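Local coordinates for ABC transporter substrate binding protein (Ribose) (Agrobacterium vitis S4, PDB 4WT7) that binds the sugar alcohol d-allitol between its two lobes and probably serves as the periplasmic carbohydrate-binding component of an ABC transporter, at residues Leu28-Lys33 against Asn285-Leu290. Sequence-based numbering, arbitrary orientation.
Sequences LSLKGK and NVALLL
Leu28 and Leu30 pack against the last turns of helix 275-290, with Ala287 between them. Leu28 can be followed outward. Leu28 CB lies 4.0 Å from Ala287 CB. Its CG stands anti to the carbonyl carbon (chi1 -65°), and with the extended chi2 this carries the branched end to Leu288. CD1 meets CG and CD2 of Leu288. Leu28 CD2 goes closer, 3.6 Å from Leu288 CD2, and also touches Leu288 N and the carbonyl carbon of Ala287. The first bond of the Leu288 side chain points away from 28-33, yet its end meets Leu28 at a slant.

Leu30 uses one branch. Leu30 CD2 rests 3.6 Å from Ala287 CA, and it also touches CG1 of Val286 and CD1 of Leu290 more loosely. Farther along, the aliphatic part of Lys33 runs past Leu290 in the opposite sense, with Lys33 CG 4.1 Å from Leu290 CD1. The polar link is a water. It donates to Ser29 O at 2.9 Å and to Ala287 O at 3.0 Å.

A type II turn from Leu30 to Lys33 leads into strand 34-39. An ST turn, in which Ser29 OG accepts from Lys31 N, overlaps its start. Val286 faces strands 91-95 and 116-119. The lead-in to inner strand 34-39 thus packs on the C-terminal end of helix 275-290, at the outer end of the parallel-sheet lobe of this two-lobed periplasmic binding protein fold, far from the allitol pocket.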
ATOM      1  N   LEU A  28     -14.310  23.614   8.026  1.00 27.18           N
ATOM      2  CA  LEU A  28     -14.938  22.320   7.830  1.00 24.65           C
ATOM      3  C   LEU A  28     -15.469  21.733   9.152  1.00 20.22           C
ATOM      4  O   LEU A  28     -14.935  21.992  10.247  1.00 21.38           O
ATOM      5  CB  LEU A  28     -13.951  21.357   7.167  1.00 23.25           C
ATOM      6  CG  LEU A  28     -13.526  21.725   5.745  1.00 23.06           C
ATOM      7  CD1 LEU A  28     -12.387  20.822   5.276  1.00 22.17           C
ATOM      8  CD2 LEU A  28     -14.726  21.629   4.788  1.00 21.32           C
ATOM      9  N   SER A  29     -16.526  20.944   9.021  1.00 18.05           N
ATOM     10  CA  SER A  29     -17.228  20.331  10.146  1.00 17.52           C
ATOM     11  C   SER A  29     -17.920  19.068   9.652  1.00 16.25           C
ATOM     12  O   SER A  29     -18.218  18.935   8.460  1.00 16.16           O
ATOM     13  CB  SER A  29     -18.271  21.295  10.725  1.00 21.16           C
ATOM     14  OG  SER A  29     -18.916  20.782  11.891  1.00 18.70           O
ATOM     15  N   LEU A  30     -18.145  18.133  10.569  1.00 15.56           N
ATOM     16  CA  LEU A  30     -18.965  16.969  10.290  1.00 15.80           C
ATOM     17  C   LEU A  30     -20.007  16.806  11.375  1.00 16.38           C
ATOM     18  O   LEU A  30     -20.581  15.727  11.555  1.00 15.50           O
ATOM     19  CB  LEU A  30     -18.099  15.712  10.173  1.00 13.78           C
ATOM     20  CG  LEU A  30     -17.191  15.653   8.929  1.00 12.89           C
ATOM     21  CD1 LEU A  30     -16.395  14.359   8.930  1.00 11.74           C
ATOM     22  CD2 LEU A  30     -17.950  15.764   7.642  1.00 13.20           C
ATOM     23  N   LYS A  31     -20.279  17.901  12.089  1.00 18.48           N
ATOM     24  CA  LYS A  31     -21.223  17.856  13.197  1.00 18.07           C
ATOM     25  C   LYS A  31     -22.546  17.342  12.633  1.00 17.62           C
ATOM     26  O   LYS A  31     -22.927  17.698  11.519  1.00 19.53           O
ATOM     27  CB  LYS A  31     -21.356  19.245  13.840  1.00 21.72           C
ATOM     28  CG  LYS A  31     -22.375  19.320  14.958  1.00 26.04           C
ATOM     29  CD  LYS A  31     -22.420  20.718  15.597  1.00 32.79           C
ATOM     30  CE  LYS A  31     -23.569  20.862  16.649  1.00 34.83           C
ATOM     31  NZ  LYS A  31     -23.401  20.024  17.893  1.00 33.52           N
ATOM     32  N   GLY A  32     -23.211  16.451  13.356  1.00 16.65           N
ATOM     33  CA  GLY A  32     -24.461  15.882  12.892  1.00 16.78           C
ATOM     34  C   GLY A  32     -24.372  14.893  11.742  1.00 15.79           C
ATOM     35  O   GLY A  32     -25.394  14.413  11.299  1.00 16.07           O
ATOM     36  N   LYS A  33     -23.173  14.564  11.258  1.00 14.80           N
ATOM     37  CA  LYS A  33     -23.045  13.601  10.159  1.00 14.01           C
ATOM     38  C   LYS A  33     -22.594  12.254  10.684  1.00 13.14           C
ATOM     39  O   LYS A  33     -21.886  12.158  11.689  1.00 12.94           O
ATOM     40  CB  LYS A  33     -22.016  14.065   9.113  1.00 13.65           C
ATOM     41  CG  LYS A  33     -22.248  15.463   8.603  1.00 15.87           C
ATOM     42  CD  LYS A  33     -23.586  15.578   7.848  1.00 15.61           C
ATOM     43  CE  LYS A  33     -23.840  17.012   7.418  1.00 16.93           C
ATOM     44  NZ  LYS A  33     -25.043  17.050   6.558  1.00 17.92           N
ATOM     45  N   ASN A 285     -11.699  15.481   2.802  1.00 13.99           N
ATOM     46  CA  ASN A 285     -12.390  15.549   1.528  1.00 12.96           C
ATOM     47  C   ASN A 285     -13.876  15.195   1.657  1.00 14.45           C
ATOM     48  O   ASN A 285     -14.711  15.733   0.929  1.00 13.60           O
ATOM     49  CB  ASN A 285     -11.670  14.724   0.446  1.00 12.61           C
ATOM     50  CG  ASN A 285     -10.417  15.417  -0.058  1.00 14.62           C
ATOM     51  OD1 ASN A 285     -10.120  16.547   0.338  1.00 13.53           O
ATOM     52  ND2 ASN A 285      -9.669  14.752  -0.919  1.00 14.65           N
ATOM     53  N   VAL A 286     -14.216  14.316   2.596  1.00 12.21           N
ATOM     54  CA  VAL A 286     -15.619  14.071   2.871  1.00 10.64           C
ATOM     55  C   VAL A 286     -16.336  15.355   3.346  1.00 13.12           C
ATOM     56  O   VAL A 286     -17.416  15.698   2.844  1.00 12.59           O
ATOM     57  CB  VAL A 286     -15.821  12.981   3.908  1.00 12.62           C
ATOM     58  CG1 VAL A 286     -17.278  12.966   4.357  1.00 12.21           C
ATOM     59  CG2 VAL A 286     -15.379  11.616   3.355  1.00 12.88           C
ATOM     60  N   ALA A 287     -15.756  16.038   4.324  1.00 15.08           N
ATOM     61  CA  ALA A 287     -16.307  17.301   4.802  1.00 15.95           C
ATOM     62  C   ALA A 287     -16.456  18.308   3.654  1.00 17.23           C
ATOM     63  O   ALA A 287     -17.544  18.821   3.419  1.00 16.54           O
ATOM     64  CB  ALA A 287     -15.425  17.874   5.899  1.00 17.67           C
ATOM     65  N   LEU A 288     -15.376  18.566   2.924  1.00 13.44           N
ATOM     66  CA  LEU A 288     -15.472  19.396   1.716  1.00 15.50           C
ATOM     67  C   LEU A 288     -16.637  18.981   0.787  1.00 15.09           C
ATOM     68  O   LEU A 288     -17.424  19.828   0.347  1.00 15.67           O
ATOM     69  CB  LEU A 288     -14.170  19.357   0.915  1.00 16.04           C
ATOM     70  CG  LEU A 288     -12.962  20.077   1.508  1.00 16.36           C
ATOM     71  CD1 LEU A 288     -11.699  19.731   0.696  1.00 15.68           C
ATOM     72  CD2 LEU A 288     -13.238  21.590   1.505  1.00 15.96           C
ATOM     73  N   LEU A 289     -16.746  17.698   0.470  1.00 15.95           N
ATOM     74  CA  LEU A 289     -17.870  17.244  -0.354  1.00 15.56           C
ATOM     75  C   LEU A 289     -19.226  17.593   0.261  1.00 16.90           C
ATOM     76  O   LEU A 289     -20.100  18.144  -0.409  1.00 17.99           O
ATOM     77  CB  LEU A 289     -17.803  15.753  -0.615  1.00 13.68           C
ATOM     78  CG  LEU A 289     -19.007  15.253  -1.416  1.00 13.97           C
ATOM     79  CD1 LEU A 289     -18.903  15.696  -2.853  1.00 16.40           C
ATOM     80  CD2 LEU A 289     -19.127  13.773  -1.344  1.00 16.36           C
ATOM     81  N   LEU A 290     -19.429  17.271   1.528  1.00 11.14           N
ATOM     82  CA  LEU A 290     -20.739  17.511   2.123  1.00 11.66           C
ATOM     83  C   LEU A 290     -21.039  19.015   2.250  1.00 12.02           C
ATOM     84  O   LEU A 290     -22.192  19.411   2.253  1.00 12.49           O
ATOM     85  CB  LEU A 290     -20.890  16.804   3.471  1.00 11.85           C
ATOM     86  CG  LEU A 290     -20.701  15.284   3.428  1.00 11.62           C
ATOM     87  CD1 LEU A 290     -20.920  14.668   4.810  1.00 11.95           C
ATOM     88  CD2 LEU A 290     -21.599  14.644   2.403  1.00 11.70           C
TER
HETATM   89  O   HOH W   1     -19.084  19.599   5.820  1.00 28.88           O